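Local coordinates for protein glycerophosphoryl diester phosphodiesterase (PDB 3MZ2) that probably hydrolyses glycerophosphodiesters to glycerol 3-phosphate and an alcohol, using a TIM-barrel scaffold, at residues 68-71 / 75-78; 77-82 / 86-91; 149-154 / 178-183. All coordinates share one frame; numbering follows the deposited sequence. Where two conformers were deposited one is given.

Contact 1. Residues 68-71 / 75-78; sequences PRLT and VIVL
The pyrrolidine ring of P68 meets I76 through its CB, which presses on I76 CG2 at 3.5 Å, a tight pairing of carbons. The two strands form a twisted ribbon, and P68, L70, I76 and L78 share the face to which this ring belongs. On the same face L70 CD2 leans on I76 CG1 at 3.8 Å, so that I76 touches both neighbours with different branches. L122 and A125 of helix 122-129, together with R146 and L150 of helix 144-153, pack over this side. R69 and V77 project from the other face. The guanidinium of R69 reaches partners beyond the hairpin: its NE bonds to F79 O, and its NH2 to H80 O and, as a salt bridge, to D82.

In between, R69 and V77 make the hydrogen-bonded pair: R69 N donates to V77 O and V77 N to R69 O, both at 2.8 Å. The flanking pairs P68-L78 and L70-I76 are non-hydrogen-bonded. The short strands are strongly twisted, with 132° between their directions. At the turn T71 N donates to V75 O (2.9 Å), and V75 N returns a bond to T71 OG1 at 3.0 Å. T71 OG1 stands between its own N and carbonyl carbon (chi1 64°), which carries it to V75 N and leaves CG2 to touch V77 CG1 at 3.6 Å; the same hydroxyl is also hydrogen-bonded to D73 OD1 in the turn. The whole is a twisted antiparallel beta hairpin, in which the chain leaves the barrel strand 63-70 and returns as strand 76-78, antiparallel to its end, as in the TIM-barrel phosphodiesterases of this family.

Contact 2. Residues 77-82 / 86-91; sequences VLFHDD and RTSNGT. With SO4 (sulfate ion), chain C.
D81 and R86 are joined by a two-point salt bridge, the guanidinium presenting its NE side. R86 NE donates to D81 OD2 at 2.8 Å on the syn lone pair, while NH2 reaches D81 OD1 at 3.1 Å from above the carboxylate. The carboxylate and guanidinium planes are turned 52° apart. A bend at chi3 of R86 (61°) brings NE and NH2 round to the acid, and T87 CG2 sits over the centre of the guanidinium, 3.4 Å above its plane. D81 OD1 is gripped twice, because H80 ND1 also donates to it at 2.7 Å, in the plane of the imidazole. At the other end of that ring H80 NE2 donates to O4 of a sulfate, probably from the crystallisation liquor, at 3.2 Å. H37 and R38 bind the same sulfate, an arrangement consistent with the phosphate site at the C-terminal mouth of the barrel in glycerophosphodiesterases. Further out, water fills the join: one molecule links D81 N and T87 OG1 and lies above one face of the F79 ring, toward its rim, and two others, accepting from R86 N and T87 N, each come within 3.0 Å of D81 OD2. F79 and T87 run alongside in opposite senses, with F79 CZ 3.2 Å from T87 OG1. R86 NH1 has a second salt bridge, to E47. S88 OG accepts from G90 N in an ST turn and also bonds to L84 O.

Contact 3. Residues 149-154 / 178-183; sequences QLITDM and PNFMFE
Residues 149-153 lie late in helix 144-153, with D153 N bonded to Q149 O at 2.7 Å, while 178-183 runs from a loop into strand 182-185. The backbones stay well apart: T152 and F180, the nearest pair, have CA atoms 8.5 Å from one another. In the TIM barrel this helix belongs to the beta-alpha-beta crossover from strand 135-137 to strand 160-164, and the contact joins the later part of the helix to the loop leading into strand 182-185, the neighbour of strand 160-164 in the barrel sheet. One aromatic side chain spans the gap. F180 has CG anti to its carbonyl carbon (chi1 -73°), and the outer corner of the ring meets both I151 and T152. I151 CG2 approaches the ring at its edge, 3.7 Å from F180 CE1; I151 CB stands close by the same carbon. The side chains of I151 and F180 meet at a slant, whereas T152 stands at about a right angle to F180. I162 of strand 160-164 touches both I151 and F180, and F173 of helix 167-176 also packs on the ring. An alanine in place of F180 would remove the ring and would probably open a gap between helix and loop, leaving I151 CG2 without its aromatic neighbour. T152 OG1, bonded to A148 O and N177 ND2, lies 3.4 Å from F180 CZ.

From the N terminus, strand 63-70 of the barrel enters contact 1, which closes a short hairpin loop with strand 76-78. Contact 2 begins on that returning strand, sharing V77 and L78, and closes a second small loop with 86-91; the two follow one another without nesting. R69 of contact 1 ties the two together through the backbone of 79-80. Contact 3 comes later in series and closes a longer excursion, through strand 160-164 and helix 167-176, elsewhere on the barrel. It meets contact 1 where I76 CD1 packs on L150 CD2, but does not touch contact 2, whose nearest atoms are about 9 Å away.

Contact 1. Residues 68-71 / 75-78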
loop_
_atom_site.group_PDB
_atom_site.type_symbol
_atom_site.label_atom_id
_atom_site.label_comp_id
_atom_site.label_asym_id
_atom_site.label_seq_id
_atom_site.Cartn_x
_atom_site.Cartn_y
_atom_site.Cartn_z
ATOM N N PRO A 68 -3.863 4.563 10.204
ATOM C CA PRO A 68 -5.034 3.774 10.590
ATOM C C PRO A 68 -4.975 2.364 10.016
ATOM O O PRO A 68 -4.618 2.168 8.853
ATOM C CB PRO A 68 -6.232 4.548 10.010
ATOM C CG PRO A 68 -5.696 5.699 9.284
ATOM C CD PRO A 68 -4.196 5.573 9.192
ATOM N N ARG A 69 -5.263 1.384 10.859
ATOM C CA ARG A 69 -5.346 0.007 10.428
ATOM C C ARG A 69 -6.285 -0.779 11.352
ATOM O O ARG A 69 -6.697 -0.321 12.411
ATOM C CB ARG A 69 -3.965 -0.678 10.366
ATOM C CG ARG A 69 -3.288 -0.839 11.679
ATOM C CD ARG A 69 -2.106 -1.826 11.643
ATOM N NE ARG A 69 -1.067 -1.530 10.626
ATOM C CZ ARG A 69 -0.879 -2.239 9.523
ATOM N NH1 ARG A 69 -1.686 -3.240 9.207
ATOM N NH2 ARG A 69 0.095 -1.885 8.697
ATOM N N LEU A 70 -6.596 -1.974 10.921
ATOM C CA LEU A 70 -7.689 -2.749 11.495
ATOM C C LEU A 70 -7.268 -3.843 12.479
ATOM O O LEU A 70 -6.302 -4.573 12.266
ATOM C CB LEU A 70 -8.484 -3.401 10.356
ATOM C CG LEU A 70 -9.259 -2.519 9.410
ATOM C CD1 LEU A 70 -9.843 -3.340 8.227
ATOM C CD2 LEU A 70 -10.347 -1.764 10.191
ATOM N N THR A 71 -8.049 -3.992 13.534
ATOM C CA THR A 71 -7.887 -5.083 14.490
ATOM C C THR A 71 -8.660 -6.294 14.021
ATOM O O THR A 71 -9.365 -6.235 12.993
ATOM C CB THR A 71 -8.452 -4.686 15.854
ATOM O OG1 THR A 71 -9.863 -4.475 15.734
ATOM C CG2 THR A 71 -7.788 -3.405 16.388
ATOM N N VAL A 75 -11.927 -2.761 14.436
ATOM C CA VAL A 75 -11.719 -1.478 15.058
ATOM C C VAL A 75 -10.518 -0.850 14.350
ATOM O O VAL A 75 -9.531 -1.529 14.087
ATOM C CB VAL A 75 -11.481 -1.631 16.553
ATOM C CG1 VAL A 75 -11.172 -0.268 17.221
ATOM C CG2 VAL A 75 -12.718 -2.297 17.190
ATOM N N ILE A 76 -10.628 0.433 14.021
ATOM C CA ILE A 76 -9.497 1.163 13.464
ATOM C C ILE A 76 -8.606 1.732 14.586
ATOM O O ILE A 76 -9.050 2.562 15.411
ATOM C CB ILE A 76 -9.933 2.317 12.523
ATOM C CG1 ILE A 76 -10.869 1.821 11.434
ATOM C CG2 ILE A 76 -8.694 3.017 11.906
ATOM C CD1 ILE A 76 -11.584 2.953 10.771
ATOM N N VAL A 77 -7.344 1.274 14.589
ATOM C CA VAL A 77 -6.323 1.758 15.516
ATOM C C VAL A 77 -5.188 2.441 14.742
ATOM O O VAL A 77 -5.135 2.350 13.536
ATOM C CB VAL A 77 -5.774 0.601 16.395
ATOM C CG1 VAL A 77 -6.859 -0.011 17.253
ATOM C CG2 VAL A 77 -5.113 -0.501 15.543
ATOM N N LEU A 78 -4.306 3.165 15.447
ATOM C CA LEU A 78 -3.168 3.824 14.817
ATOM C C LEU A 78 -1.945 2.973 15.110
ATOM O O LEU A 78 -1.591 2.831 16.274
ATOM C CB LEU A 78 -2.948 5.205 15.419
ATOM C CG LEU A 78 -4.165 6.120 15.363
ATOM C CD1 LEU A 78 -3.839 7.523 15.841
ATOM C CD2 LEU A 78 -4.794 6.161 14.005
#

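Contact 2. Residues 77-82 / 86-91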
loop_
_atom_site.group_PDB
_atom_site.type_symbol
_atom_site.label_atom_id
_atom_site.label_comp_id
_atom_site.label_asym_id
_atom_site.label_seq_id
_atom_site.Cartn_x
_atom_site.Cartn_y
_atom_site.Cartn_z
ATOM N N VAL A 77 -7.344 1.274 14.589
ATOM C CA VAL A 77 -6.323 1.758 15.516
ATOM C C VAL A 77 -5.188 2.441 14.742
ATOM O O VAL A 77 -5.135 2.350 13.536
ATOM C CB VAL A 77 -5.774 0.601 16.395
ATOM C CG1 VAL A 77 -6.859 -0.011 17.253
ATOM C CG2 VAL A 77 -5.113 -0.501 15.543
ATOM N N LEU A 78 -4.306 3.165 15.447
ATOM C CA LEU A 78 -3.168 3.824 14.817
ATOM C C LEU A 78 -1.945 2.973 15.110
ATOM O O LEU A 78 -1.591 2.831 16.274
ATOM C CB LEU A 78 -2.948 5.205 15.419
ATOM C CG LEU A 78 -4.165 6.120 15.363
ATOM C CD1 LEU A 78 -3.839 7.523 15.841
ATOM C CD2 LEU A 78 -4.794 6.161 14.005
ATOM N N PHE A 79 -1.313 2.456 14.067
ATOM C CA PHE A 79 -0.155 1.604 14.199
ATOM C C PHE A 79 0.431 1.396 12.792
ATOM O O PHE A 79 -0.280 0.925 11.895
ATOM C CB PHE A 79 -0.547 0.234 14.807
ATOM C CG PHE A 79 0.619 -0.517 15.351
ATOM C CD1 PHE A 79 1.068 -0.266 16.645
ATOM C CD2 PHE A 79 1.298 -1.436 14.570
ATOM C CE1 PHE A 79 2.156 -0.917 17.141
ATOM C CE2 PHE A 79 2.403 -2.076 15.075
ATOM C CZ PHE A 79 2.813 -1.826 16.362
ATOM N N HIS A 80 1.707 1.707 12.601
ATOM C CA HIS A 80 2.262 1.703 11.244
ATOM C C HIS A 80 2.513 0.314 10.637
ATOM O O HIS A 80 2.067 0.028 9.540
ATOM C CB HIS A 80 3.550 2.526 11.175
ATOM C CG HIS A 80 4.175 2.517 9.812
ATOM N ND1 HIS A 80 5.062 1.530 9.420
ATOM C CD2 HIS A 80 3.956 3.281 8.718
ATOM C CE1 HIS A 80 5.410 1.742 8.160
ATOM N NE2 HIS A 80 4.773 2.808 7.719
ATOM N N ASP A 81 3.265 -0.503 11.354
ATOM C CA ASP A 81 3.828 -1.753 10.798
ATOM C C ASP A 81 2.827 -2.889 10.713
ATOM O O ASP A 81 1.820 -2.921 11.438
ATOM C CB ASP A 81 5.002 -2.261 11.631
ATOM C CG ASP A 81 6.198 -1.344 11.623
ATOM O OD1 ASP A 81 6.287 -0.404 10.790
ATOM O OD2 ASP A 81 7.072 -1.552 12.489
ATOM N N ASP A 82 3.195 -3.851 9.859
ATOM C CA ASP A 82 2.466 -5.091 9.671
ATOM C C ASP A 82 2.715 -6.047 10.837
ATOM O O ASP A 82 2.044 -7.037 10.966
ATOM C CB ASP A 82 2.885 -5.788 8.333
ATOM C CG ASP A 82 2.512 -4.970 7.106
ATOM O OD1 ASP A 82 1.521 -4.178 7.159
ATOM O OD2 ASP A 82 3.225 -5.083 6.095
ATOM N N ARG A 86 8.395 -3.823 16.391
ATOM C CA ARG A 86 9.204 -2.597 16.400
ATOM C C ARG A 86 8.727 -1.521 17.391
ATOM O O ARG A 86 9.533 -0.946 18.117
ATOM C CB ARG A 86 9.330 -2.000 14.972
ATOM C CG ARG A 86 10.315 -0.805 14.894
ATOM C CD ARG A 86 10.413 -0.236 13.470
ATOM N NE ARG A 86 9.117 0.253 13.017
ATOM C CZ ARG A 86 8.672 1.504 13.147
ATOM N NH1 ARG A 86 9.440 2.479 13.644
ATOM N NH2 ARG A 86 7.453 1.791 12.725
ATOM N N THR A 87 7.425 -1.221 17.423
ATOM C CA THR A 87 6.963 -0.096 18.228
ATOM C C THR A 87 6.020 -0.538 19.349
ATOM O O THR A 87 5.284 0.293 19.899
ATOM C CB THR A 87 6.275 0.967 17.362
ATOM O OG1 THR A 87 5.089 0.416 16.811
ATOM C CG2 THR A 87 7.211 1.426 16.231
ATOM N N SER A 88 6.075 -1.827 19.694
ATOM C CA SER A 88 5.375 -2.359 20.889
ATOM C C SER A 88 6.091 -3.591 21.493
ATOM O O SER A 88 6.987 -4.185 20.882
ATOM C CB SER A 88 3.923 -2.752 20.568
ATOM O OG SER A 88 3.847 -4.028 19.942
ATOM N N ASN A 89 5.617 -4.011 22.666
ATOM C CA ASN A 89 6.102 -5.252 23.277
ATOM C C ASN A 89 5.295 -6.491 22.870
ATOM O O ASN A 89 5.390 -7.532 23.518
ATOM C CB ASN A 89 6.132 -5.116 24.801
ATOM C CG ASN A 89 4.750 -4.971 25.415
ATOM O OD1 ASN A 89 3.745 -4.769 24.712
ATOM N ND2 ASN A 89 4.688 -5.078 26.750
ATOM N N GLY A 90 4.468 -6.366 21.834
ATOM C CA GLY A 90 3.688 -7.484 21.330
ATOM C C GLY A 90 4.412 -8.225 20.217
ATOM O O GLY A 90 5.479 -7.793 19.777
ATOM N N THR A 91 3.818 -9.339 19.781
ATOM C CA THR A 91 4.280 -10.091 18.614
ATOM C C THR A 91 3.074 -10.465 17.758
ATOM O O THR A 91 1.955 -10.553 18.269
ATOM C CB THR A 91 5.056 -11.376 19.017
ATOM O OG1 THR A 91 4.166 -12.270 19.668
ATOM C CG2 THR A 91 6.252 -11.046 19.921
HETATM S S SO4 C . 5.787 5.958 5.934
HETATM O O1 SO4 C . 5.067 6.060 7.205
HETATM O O2 SO4 C . 5.633 7.232 5.230
HETATM O O3 SO4 C . 7.225 5.694 6.124
HETATM O O4 SO4 C . 5.254 4.772 5.219
HETATM O O HOH W 1 4.626 0.311 13.881
HETATM O O HOH W 2 7.562 -4.262 13.746
HETATM O O HOH W 3 5.837 -2.381 15.055
#

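Contact 3. Residues 149-154 / 178-183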
loop_
_atom_site.group_PDB
_atom_site.type_symbol
_atom_site.label_atom_id
_atom_site.label_comp_id
_atom_site.label_asym_id
_atom_site.label_seq_id
_atom_site.Cartn_x
_atom_site.Cartn_y
_atom_site.Cartn_z
ATOM N N GLN A 149 -16.658 7.353 4.777
ATOM C CA GLN A 149 -17.880 7.407 5.585
ATOM C C GLN A 149 -17.597 7.852 7.023
ATOM O O GLN A 149 -18.400 8.600 7.617
ATOM C CB GLN A 149 -18.567 6.052 5.573
ATOM C CG GLN A 149 -19.178 5.740 4.202
ATOM C CD GLN A 149 -19.492 4.262 3.995
ATOM O OE1 GLN A 149 -19.023 3.393 4.736
ATOM N NE2 GLN A 149 -20.287 3.978 2.953
ATOM N N LEU A 150 -16.498 7.402 7.612
ATOM C CA LEU A 150 -16.182 7.786 8.994
ATOM C C LEU A 150 -16.019 9.297 9.099
ATOM O O LEU A 150 -16.569 9.917 9.980
ATOM C CB LEU A 150 -14.894 7.124 9.485
ATOM C CG LEU A 150 -14.534 7.401 10.960
ATOM C CD1 LEU A 150 -15.622 6.948 11.913
ATOM C CD2 LEU A 150 -13.206 6.700 11.293
ATOM N N ILE A 151 -15.231 9.887 8.193
ATOM C CA ILE A 151 -14.993 11.348 8.253
ATOM C C ILE A 151 -16.316 12.133 8.009
ATOM O O ILE A 151 -16.644 13.100 8.730
ATOM C CB ILE A 151 -13.934 11.793 7.241
ATOM C CG1 ILE A 151 -12.599 11.145 7.605
ATOM C CG2 ILE A 151 -13.770 13.311 7.242
ATOM C CD1 ILE A 151 -11.489 11.301 6.487
ATOM N N THR A 152 -17.101 11.688 7.017
ATOM C CA THR A 152 -18.341 12.321 6.675
ATOM C C THR A 152 -19.348 12.212 7.807
ATOM O O THR A 152 -19.979 13.202 8.199
ATOM C CB THR A 152 -18.942 11.793 5.375
ATOM O OG1 THR A 152 -17.965 11.949 4.345
ATOM C CG2 THR A 152 -20.237 12.580 4.968
ATOM N N ASP A 153 -19.508 10.995 8.336
ATOM C CA ASP A 153 -20.517 10.744 9.397
ATOM C C ASP A 153 -20.207 11.564 10.660
ATOM O O ASP A 153 -21.113 11.990 11.375
ATOM C CB ASP A 153 -20.543 9.273 9.820
ATOM C CG ASP A 153 -21.125 8.307 8.737
ATOM O OD1 ASP A 153 -21.603 8.723 7.659
ATOM O OD2 ASP A 153 -21.074 7.093 9.011
HETATM N N MSE A 154 -18.922 11.801 10.911
HETATM C CA MSE A 154 -18.419 12.487 12.113
HETATM C C MSE A 154 -18.345 14.001 11.907
HETATM O O MSE A 154 -18.006 14.741 12.852
HETATM C CB MSE A 154 -17.004 11.996 12.481
HETATM C CG MSE A 154 -16.935 10.543 12.917
HETATM SE SE MSE A 154 -15.210 10.046 13.624
HETATM C CE MSE A 154 -15.240 11.105 15.277
ATOM N N PRO A 178 -17.402 16.399 -1.464
ATOM C CA PRO A 178 -16.521 17.472 -1.962
ATOM C C PRO A 178 -15.971 18.433 -0.942
ATOM O O PRO A 178 -15.258 19.381 -1.301
ATOM C CB PRO A 178 -17.439 18.234 -2.940
ATOM C CG PRO A 178 -18.787 18.005 -2.401
ATOM C CD PRO A 178 -18.778 16.571 -1.959
ATOM N N ASN A 179 -16.310 18.234 0.325
ATOM C CA ASN A 179 -15.732 19.003 1.407
ATOM C C ASN A 179 -14.456 18.369 1.952
ATOM O O ASN A 179 -13.826 18.919 2.839
ATOM C CB ASN A 179 -16.763 19.184 2.513
ATOM C CG ASN A 179 -17.916 20.116 2.097
ATOM O OD1 ASN A 179 -17.720 21.085 1.348
ATOM N ND2 ASN A 179 -19.110 19.766 2.483
ATOM N N PHE A 180 -14.040 17.218 1.427
ATOM C CA PHE A 180 -12.781 16.644 1.889
ATOM C C PHE A 180 -11.569 17.494 1.467
ATOM O O PHE A 180 -11.532 18.088 0.370
ATOM C CB PHE A 180 -12.567 15.269 1.303
ATOM C CG PHE A 180 -13.431 14.153 1.852
ATOM C CD1 PHE A 180 -13.795 14.065 3.197
ATOM C CD2 PHE A 180 -13.786 13.110 1.007
ATOM C CE1 PHE A 180 -14.598 13.012 3.644
ATOM C CE2 PHE A 180 -14.538 12.052 1.445
ATOM C CZ PHE A 180 -14.927 11.987 2.751
HETATM N N MSE A 181 -10.559 17.503 2.320
HETATM C CA MSE A 181 -9.270 18.132 2.030
HETATM C C MSE A 181 -8.229 17.039 1.894
HETATM O O MSE A 181 -8.248 16.096 2.684
HETATM C CB MSE A 181 -8.929 19.095 3.140
HETATM C CG MSE A 181 -7.626 19.838 3.102
HETATM SE SE MSE A 181 -7.811 21.453 2.021
HETATM C CE MSE A 181 -6.022 21.445 1.293
ATOM N N PHE A 182 -7.298 17.198 0.950
ATOM C CA PHE A 182 -6.334 16.169 0.640
ATOM C C PHE A 182 -4.887 16.561 0.906
ATOM O O PHE A 182 -4.499 17.725 0.654
ATOM C CB PHE A 182 -6.465 15.795 -0.840
ATOM C CG PHE A 182 -7.808 15.250 -1.172
ATOM C CD1 PHE A 182 -8.201 14.023 -0.672
ATOM C CD2 PHE A 182 -8.687 15.981 -1.942
ATOM C CE1 PHE A 182 -9.462 13.527 -0.941
ATOM C CE2 PHE A 182 -9.978 15.509 -2.216
ATOM C CZ PHE A 182 -10.354 14.272 -1.762
ATOM N N GLU A 183 -4.103 15.558 1.324
ATOM C CA GLU A 183 -2.650 15.597 1.108
ATOM C C GLU A 183 -2.414 14.746 -0.161
ATOM O O GLU A 183 -2.661 13.567 -0.158
ATOM C CB GLU A 183 -1.869 15.020 2.292
ATOM C CG GLU A 183 -0.384 14.982 1.966
ATOM C CD GLU A 183 0.457 14.322 3.005
ATOM O OE1 GLU A 183 0.429 14.793 4.173
ATOM O OE2 GLU A 183 1.196 13.398 2.601
#